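Local coordinates for protein exoglucanase A (Cellulomonas fimi, PDB 7CBD) that hydrolyses beta-1,4-glucosidic linkages of cellulose with inversion of the anomeric configuration, this chain being the family 6 catalytic domain of a longer exocellobiohydrolase, at residues V230-N235 with M292-S297; G343-A348 with F361-P366. All coordinates share one frame; numbering follows the deposited sequence.

In the fold
Contacts 1 and 2 sit on neighbouring strands of one mixed sheet. Contact 1 joins strand 228-231 to strand 291-295; contact 2 comes later in the chain and closes the hairpin of strands 347-348 and 358-362. Since 291-295 and 358-362 are parallel neighbours, the contacts share one sheet, their centres about 8 Å apart. They also touch directly: Thr296 N lies 2.9 Å from Val362 O, a probable hydrogen bond. Contact 1 is buried near the centre of the chain and approaches Asp371, predicted to be the nucleophile; contact 2 lies away from the predicted catalytic residues.

Contact 1: residues V230-N235 with M292-S297; sequences VSDVAN and MLVDTS
Val230 and Ser231 pair in parallel with Leu293 and Val294 on strands 228-231 and 291-295, neighbours in the distorted alpha/beta barrel of family 6 hydrolases, Asp295 tying the following loops together. Ser231 N donates to Leu293 O, and Asp295 N returns a nearly straight bond to Ser231 O (2.9 Å, 175°). On one face of the sheet Val230 CG2, anti to its backbone N, lies against Leu293 CB at 3.7 Å. On the other, Ser231 OG comes as near to Val294 CG2, while its polar partner is Glu270 of helix 270-283.

Asp295 CG lies anti to the backbone N (chi1 -177°), on the side of the type II turn Asp232-Asn235. Asp295 OD2 accepts from Ala234 N on its anti side, the donor tilted out of the carboxylate plane, and also from Lys365 N; Asp295 CB packs on Asp232 O at 3.5 Å. The side chain of Ala234 is about 5 Å from that of Asp371, the predicted nucleophile, so this turn probably borders the catalytic centre. A water bridges Asn235 O and Asp295 O. Ser297 N completes an Asx turn at Asp295 OD1, and Ser297 OG reaches the same oxygen from the same face of the carboxylate, at 2.7 Å.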
ATOM      1  N   VAL A 230      -4.859   5.692  -4.760  1.00  5.05           N
ATOM      2  CA  VAL A 230      -4.789   4.569  -3.826  1.00  4.96           C
ATOM      3  C   VAL A 230      -4.126   5.015  -2.526  1.00  4.72           C
ATOM      4  O   VAL A 230      -3.065   5.654  -2.546  1.00  5.60           O
ATOM      5  CB  VAL A 230      -4.088   3.334  -4.443  1.00  4.64           C
ATOM      6  CG1 VAL A 230      -2.718   3.676  -5.015  1.00  6.15           C
ATOM      7  CG2 VAL A 230      -4.007   2.192  -3.441  1.00  5.67           C
ATOM      8  N   SER A 231      -4.768   4.697  -1.401  1.00  4.39           N
ATOM      9  CA  SER A 231      -4.250   5.051  -0.087  1.00  4.31           C
ATOM     10  C   SER A 231      -3.810   3.814   0.687  1.00  3.87           C
ATOM     11  O   SER A 231      -4.193   2.680   0.374  1.00  4.78           O
ATOM     12  CB  SER A 231      -5.273   5.852   0.732  1.00  5.24           C
ATOM     13  OG  SER A 231      -6.167   5.001   1.431  1.00  6.14           O
ATOM     14  N   ASP A 232      -2.980   4.060   1.702  1.00  3.83           N
ATOM     15  CA  ASP A 232      -2.552   3.072   2.684  1.00  4.68           C
ATOM     16  C   ASP A 232      -1.589   2.045   2.108  1.00  5.11           C
ATOM     17  O   ASP A 232      -1.362   1.007   2.758  1.00  5.53           O
ATOM     18  CB  ASP A 232      -3.747   2.358   3.343  1.00  5.76           C
ATOM     19  CG  ASP A 232      -3.636   2.232   4.856  1.00  5.56           C
ATOM     20  OD1 ASP A 232      -2.757   2.857   5.485  1.00  6.49           O
ATOM     21  OD2 ASP A 232      -4.493   1.504   5.419  1.00  6.44           O
ATOM     22  N   VAL A 233      -1.003   2.279   0.921  1.00  5.34           N
ATOM     23  CA  VAL A 233      -0.145   1.220   0.395  1.00  6.35           C
ATOM     24  C   VAL A 233       1.057   0.989   1.293  1.00  5.21           C
ATOM     25  O   VAL A 233       1.756   1.920   1.726  1.00  5.88           O
ATOM     26  CB  VAL A 233       0.122   1.220  -1.126  1.00 12.92           C
ATOM     27  CG1 VAL A 233      -0.696   2.233  -1.928  1.00  9.12           C
ATOM     28  CG2 VAL A 233       1.574   1.124  -1.458  1.00 11.70           C
ATOM     29  N   ALA A 234       1.248  -0.270   1.641  1.00  5.58           N
ATOM     30  CA  ALA A 234       2.302  -0.731   2.530  1.00  6.52           C
ATOM     31  C   ALA A 234       2.210  -0.138   3.923  1.00  6.64           C
ATOM     32  O   ALA A 234       3.162  -0.255   4.692  1.00  9.08           O
ATOM     33  CB  ALA A 234       3.699  -0.526   1.934  1.00  6.64           C
ATOM     34  N   ASN A 235       1.086   0.476   4.281  1.00  5.05           N
ATOM     35  CA  ASN A 235       0.878   1.035   5.607  1.00  5.08           C
ATOM     36  C   ASN A 235      -0.181   0.226   6.340  1.00  5.79           C
ATOM     37  O   ASN A 235      -0.655  -0.809   5.857  1.00  5.91           O
ATOM     38  CB  ASN A 235       0.554   2.536   5.535  1.00  7.01           C
ATOM     39  CG  ASN A 235       1.053   3.300   6.758  1.00  6.39           C
ATOM     40  OD1 ASN A 235       0.416   3.293   7.812  1.00  7.45           O
ATOM     41  ND2 ASN A 235       2.206   3.941   6.631  1.00  6.62           N
ATOM     42  N   MET A 292     -11.268   5.539  -5.920  1.00  5.74           N
ATOM     43  CA  MET A 292     -10.285   5.388  -4.861  1.00  6.12           C
ATOM     44  C   MET A 292     -10.090   3.913  -4.546  1.00  5.23           C
ATOM     45  O   MET A 292     -11.024   3.113  -4.638  1.00  5.67           O
ATOM     46  CB  MET A 292     -10.733   6.115  -3.577  1.00  6.59           C
ATOM     47  CG  MET A 292     -11.253   7.535  -3.823  1.00  8.14           C
ATOM     48  SD  MET A 292     -10.074   8.694  -4.548  1.00  8.24           S
ATOM     49  CE  MET A 292      -9.122   9.066  -3.087  1.00 11.12           C
ATOM     50  N   LEU A 293      -8.864   3.566  -4.165  1.00  5.22           N
ATOM     51  CA  LEU A 293      -8.532   2.247  -3.652  1.00  5.18           C
ATOM     52  C   LEU A 293      -7.930   2.401  -2.263  1.00  4.48           C
ATOM     53  O   LEU A 293      -7.274   3.404  -1.978  1.00  5.77           O
ATOM     54  CB  LEU A 293      -7.476   1.551  -4.519  1.00  6.40           C
ATOM     55  CG  LEU A 293      -7.780   1.358  -6.000  1.00  5.65           C
ATOM     56  CD1 LEU A 293      -6.553   0.811  -6.702  1.00  6.86           C
ATOM     57  CD2 LEU A 293      -8.964   0.415  -6.190  1.00  7.60           C
ATOM     58  N   VAL A 294      -8.147   1.408  -1.396  1.00  4.61           N
ATOM     59  CA  VAL A 294      -7.409   1.293  -0.143  1.00  5.09           C
ATOM     60  C   VAL A 294      -6.668  -0.036  -0.150  1.00  4.51           C
ATOM     61  O   VAL A 294      -7.269  -1.077  -0.440  1.00  5.34           O
ATOM     62  CB  VAL A 294      -8.315   1.396   1.101  1.00  6.62           C
ATOM     63  CG1 VAL A 294      -7.472   1.278   2.368  1.00  6.65           C
ATOM     64  CG2 VAL A 294      -9.074   2.698   1.114  1.00  6.65           C
ATOM     65  N   ASP A 295      -5.370   0.005   0.163  1.00  4.84           N
ATOM     66  CA  ASP A 295      -4.580  -1.193   0.417  1.00  4.67           C
ATOM     67  C   ASP A 295      -4.947  -1.701   1.803  1.00  4.91           C
ATOM     68  O   ASP A 295      -4.561  -1.098   2.812  1.00  5.49           O
ATOM     69  CB  ASP A 295      -3.095  -0.845   0.360  1.00  4.04           C
ATOM     70  CG  ASP A 295      -2.193  -2.059   0.532  1.00  4.73           C
ATOM     71  OD1 ASP A 295      -2.712  -3.175   0.743  1.00  5.03           O
ATOM     72  OD2 ASP A 295      -0.958  -1.904   0.440  1.00  5.61           O
ATOM     73  N   THR A 296      -5.704  -2.800   1.853  1.00  5.44           N
ATOM     74  CA  THR A 296      -6.182  -3.391   3.100  1.00  4.60           C
ATOM     75  C   THR A 296      -5.328  -4.578   3.548  1.00  5.26           C
ATOM     76  O   THR A 296      -5.746  -5.354   4.418  1.00  6.04           O
ATOM     77  CB  THR A 296      -7.649  -3.806   2.953  1.00  6.00           C
ATOM     78  OG1 THR A 296      -7.781  -4.676   1.824  1.00  6.21           O
ATOM     79  CG2 THR A 296      -8.535  -2.588   2.746  1.00  6.91           C
ATOM     80  N   SER A 297      -4.118  -4.704   2.998  1.00  5.15           N
ATOM     81  CA  SER A 297      -3.286  -5.872   3.261  1.00  5.05           C
ATOM     82  C   SER A 297      -2.953  -6.039   4.738  1.00  5.10           C
ATOM     83  O   SER A 297      -2.866  -7.173   5.228  1.00  6.57           O
ATOM     84  CB  SER A 297      -2.003  -5.784   2.442  1.00  5.64           C
ATOM     85  OG  SER A 297      -1.339  -4.541   2.621  1.00  5.89           O
TER
HETATM   86  O   HOH W   1       0.350  -2.788   4.135  1.00  5.92           O
HETATM   87  O   HOH W   2      -2.937  -2.103   4.808  1.00  6.13           O

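Contact 2: residues G343-A348 with F361-P366; sequences GRFPEA and FVWIKP
The carbonyl oxygen of Arg344 is gripped by two donors: Trp363 NE1 at 2.9 Å, and Thr296 OG1 from the neighbouring strand's loop. The indole bond is bent (145° at the hydrogen), with the oxygen tilted somewhat out of the ring plane. Trp363 has its CG anti to the carbonyl carbon (chi1 -75°), and NE1 is the indole atom nearest to 343-348. Over one face, Pro346 CD stands 3.5 Å from the centroid of the Trp363 five-membered ring, almost on the normal, a CH-pi contact. The six-membered ring turns an edge toward the face of Phe345 in an offset edge-to-face pair, the planes 82° apart and Trp363 CZ2 3.6 Å from Phe345 CD1. An alanine in place of Trp363 would probably deprive Arg344 O of one of its two donors and open a gap beside Pro346 and Phe345.

Further along, Glu347 and Phe361 form an antiparallel hydrogen-bonded pair, Glu347 N giving to Phe361 O and Phe361 N to Glu347 O. The edge of the Phe361 ring, at CE2, meets one face of the Arg344 guanidinium near its rim, the planes nearly perpendicular; the arginine chain is bent at chi2 and chi3. In the guanidinium plane, Arg344 NH2 makes a salt bridge to Glu347 OE1 (2.8 Å), which is likely to steady the group against the ring.

The contact closes the hairpin of strands 347-348 and 358-362, with strand 291-295 beside the latter in parallel, Trp21 of helix 19-30 against Trp363, and Gln15 of strand 14-15 touching Pro346.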
ATOM      1  N   GLY A 343      -6.117  -7.029   6.900  1.00  5.82           N
ATOM      2  CA  GLY A 343      -7.414  -6.376   6.831  1.00  6.11           C
ATOM      3  C   GLY A 343      -8.398  -7.082   5.919  1.00  6.19           C
ATOM      4  O   GLY A 343      -8.325  -8.299   5.701  1.00  6.58           O
ATOM      5  N   ARG A 344      -9.339  -6.308   5.379  1.00  5.70           N
ATOM      6  CA  ARG A 344     -10.362  -6.859   4.501  1.00  6.18           C
ATOM      7  C   ARG A 344      -9.739  -7.520   3.278  1.00  5.96           C
ATOM      8  O   ARG A 344      -8.784  -7.005   2.685  1.00  6.48           O
ATOM      9  CB  ARG A 344     -11.293  -5.735   4.041  1.00  7.69           C
ATOM     10  CG  ARG A 344     -12.243  -5.238   5.115  1.00  9.85           C
ATOM     11  CD  ARG A 344     -13.500  -6.086   5.163  1.00 12.49           C
ATOM     12  NE  ARG A 344     -14.298  -5.979   3.941  1.00 13.63           N
ATOM     13  CZ  ARG A 344     -15.257  -5.073   3.741  1.00 15.99           C
ATOM     14  NH1 ARG A 344     -15.543  -4.180   4.679  1.00 18.33           N
ATOM     15  NH2 ARG A 344     -15.939  -5.064   2.597  1.00 16.20           N
ATOM     16  N   PHE A 345     -10.292  -8.660   2.887  1.00  6.63           N
ATOM     17  CA  PHE A 345      -9.831  -9.313   1.678  1.00  6.60           C
ATOM     18  C   PHE A 345     -10.136  -8.431   0.465  1.00  5.59           C
ATOM     19  O   PHE A 345     -11.106  -7.660   0.464  1.00  6.57           O
ATOM     20  CB  PHE A 345     -10.524 -10.664   1.513  1.00  7.25           C
ATOM     21  CG  PHE A 345      -9.914 -11.777   2.335  1.00  7.75           C
ATOM     22  CD1 PHE A 345      -9.081 -11.510   3.419  1.00  8.18           C
ATOM     23  CD2 PHE A 345     -10.185 -13.099   2.018  1.00  9.61           C
ATOM     24  CE1 PHE A 345      -8.526 -12.555   4.166  1.00  8.71           C
ATOM     25  CE2 PHE A 345      -9.635 -14.130   2.750  1.00 10.26           C
ATOM     26  CZ  PHE A 345      -8.808 -13.865   3.824  1.00 10.19           C
ATOM     27  N   PRO A 346      -9.321  -8.516  -0.581  1.00  5.97           N
ATOM     28  CA  PRO A 346      -9.602  -7.746  -1.799  1.00  6.70           C
ATOM     29  C   PRO A 346     -11.023  -7.971  -2.304  1.00  7.29           C
ATOM     30  O   PRO A 346     -11.558  -9.079  -2.248  1.00  8.13           O
ATOM     31  CB  PRO A 346      -8.559  -8.273  -2.786  1.00  6.95           C
ATOM     32  CG  PRO A 346      -7.388  -8.638  -1.879  1.00  7.29           C
ATOM     33  CD  PRO A 346      -8.039  -9.243  -0.664  1.00  7.21           C
ATOM     34  N   GLU A 347     -11.633  -6.897  -2.806  1.00  7.82           N
ATOM     35  CA  GLU A 347     -13.054  -6.935  -3.128  1.00  7.84           C
ATOM     36  C   GLU A 347     -13.390  -5.766  -4.040  1.00  7.83           C
ATOM     37  O   GLU A 347     -13.028  -4.624  -3.747  1.00  8.34           O
ATOM     38  CB  GLU A 347     -13.878  -6.839  -1.840  1.00 10.50           C
ATOM     39  CG  GLU A 347     -15.379  -6.880  -2.049  1.00 11.92           C
ATOM     40  CD  GLU A 347     -16.151  -6.635  -0.766  1.00 15.48           C
ATOM     41  OE1 GLU A 347     -15.517  -6.558   0.308  1.00 16.75           O
ATOM     42  OE2 GLU A 347     -17.387  -6.513  -0.827  1.00 17.35           O
ATOM     43  N   ALA A 348     -14.095  -6.051  -5.128  1.00  7.79           N
ATOM     44  CA  ALA A 348     -14.537  -4.996  -6.025  1.00  8.94           C
ATOM     45  C   ALA A 348     -15.686  -4.219  -5.396  1.00  9.26           C
ATOM     46  O   ALA A 348     -16.538  -4.795  -4.713  1.00 10.25           O
ATOM     47  CB  ALA A 348     -15.007  -5.605  -7.342  1.00 11.06           C
ATOM     48  N   PHE A 361     -11.229  -2.708  -2.664  1.00  6.49           N
ATOM     49  CA  PHE A 361     -10.145  -2.961  -1.721  1.00  6.18           C
ATOM     50  C   PHE A 361      -9.158  -3.894  -2.407  1.00  6.27           C
ATOM     51  O   PHE A 361      -9.556  -4.829  -3.116  1.00  6.53           O
ATOM     52  CB  PHE A 361     -10.658  -3.615  -0.432  1.00  6.16           C
ATOM     53  CG  PHE A 361     -11.583  -2.744   0.365  1.00  7.76           C
ATOM     54  CD1 PHE A 361     -11.361  -1.379   0.457  1.00  7.45           C
ATOM     55  CD2 PHE A 361     -12.670  -3.291   1.035  1.00  9.48           C
ATOM     56  CE1 PHE A 361     -12.210  -0.572   1.189  1.00  8.87           C
ATOM     57  CE2 PHE A 361     -13.524  -2.485   1.777  1.00  9.77           C
ATOM     58  CZ  PHE A 361     -13.298  -1.123   1.845  1.00  9.49           C
ATOM     59  N   VAL A 362      -7.867  -3.626  -2.201  1.00  5.56           N
ATOM     60  CA  VAL A 362      -6.784  -4.352  -2.851  1.00  5.46           C
ATOM     61  C   VAL A 362      -5.724  -4.650  -1.803  1.00  5.03           C
ATOM     62  O   VAL A 362      -5.627  -3.971  -0.779  1.00  6.05           O
ATOM     63  CB  VAL A 362      -6.171  -3.540  -4.015  1.00  5.72           C
ATOM     64  CG1 VAL A 362      -7.100  -3.527  -5.211  1.00  7.28           C
ATOM     65  CG2 VAL A 362      -5.894  -2.112  -3.557  1.00  6.64           C
ATOM     66  N   TRP A 363      -4.918  -5.677  -2.070  1.00  5.04           N
ATOM     67  CA  TRP A 363      -3.700  -5.943  -1.299  1.00  5.18           C
ATOM     68  C   TRP A 363      -2.536  -5.534  -2.189  1.00  5.23           C
ATOM     69  O   TRP A 363      -2.088  -6.310  -3.043  1.00  6.13           O
ATOM     70  CB  TRP A 363      -3.595  -7.403  -0.882  1.00  6.22           C
ATOM     71  CG  TRP A 363      -4.509  -7.772   0.234  1.00  5.80           C
ATOM     72  CD1 TRP A 363      -5.435  -6.973   0.852  1.00  5.83           C
ATOM     73  CD2 TRP A 363      -4.583  -9.047   0.875  1.00  6.00           C
ATOM     74  NE1 TRP A 363      -6.075  -7.683   1.851  1.00  6.12           N
ATOM     75  CE2 TRP A 363      -5.576  -8.961   1.873  1.00  5.72           C
ATOM     76  CE3 TRP A 363      -3.907 -10.257   0.695  1.00  6.24           C
ATOM     77  CZ2 TRP A 363      -5.908 -10.043   2.691  1.00  6.89           C
ATOM     78  CZ3 TRP A 363      -4.238 -11.331   1.504  1.00  6.86           C
ATOM     79  CH2 TRP A 363      -5.232 -11.216   2.492  1.00  7.13           C
ATOM     80  N   ILE A 364      -2.062  -4.302  -2.010  1.00  5.56           N
ATOM     81  CA  ILE A 364      -0.924  -3.843  -2.794  1.00  5.72           C
ATOM     82  C   ILE A 364       0.372  -4.385  -2.203  1.00  5.12           C
ATOM     83  O   ILE A 364       1.102  -5.140  -2.850  1.00  6.12           O
ATOM     84  CB  ILE A 364      -0.921  -2.310  -2.957  1.00  5.71           C
ATOM     85  CG1 ILE A 364      -2.225  -1.817  -3.600  1.00  5.72           C
ATOM     86  CG2 ILE A 364       0.263  -1.886  -3.798  1.00  5.60           C
ATOM     87  CD1 ILE A 364      -2.543  -2.427  -4.965  1.00  6.51           C
ATOM     88  N   LYS A 365       0.657  -4.054  -0.950  1.00  5.80           N
ATOM     89  CA  LYS A 365       1.745  -4.733  -0.251  1.00  5.88           C
ATOM     90  C   LYS A 365       1.349  -6.191  -0.022  1.00  5.42           C
ATOM     91  O   LYS A 365       0.232  -6.455   0.432  1.00  7.09           O
ATOM     92  CB  LYS A 365       1.977  -4.063   1.096  1.00  7.35           C
ATOM     93  CG  LYS A 365       3.080  -4.700   1.918  1.00  8.64           C
ATOM     94  CD  LYS A 365       4.452  -4.397   1.338  1.00  9.82           C
ATOM     95  CE  LYS A 365       5.552  -4.988   2.217  1.00 12.08           C
ATOM     96  NZ  LYS A 365       6.917  -4.554   1.804  1.00 13.34           N
ATOM     97  N   PRO A 366       2.214  -7.161  -0.321  1.00  5.63           N
ATOM     98  CA  PRO A 366       1.855  -8.573  -0.068  1.00  5.86           C
ATOM     99  C   PRO A 366       2.119  -8.942   1.380  1.00  5.65           C
ATOM    100  O   PRO A 366       3.262  -8.828   1.855  1.00  6.06           O
ATOM    101  CB  PRO A 366       2.787  -9.352  -1.013  1.00  6.25           C
ATOM    102  CG  PRO A 366       3.329  -8.306  -2.000  1.00  6.89           C
ATOM    103  CD  PRO A 366       3.426  -7.059  -1.150  1.00  5.53           C
TER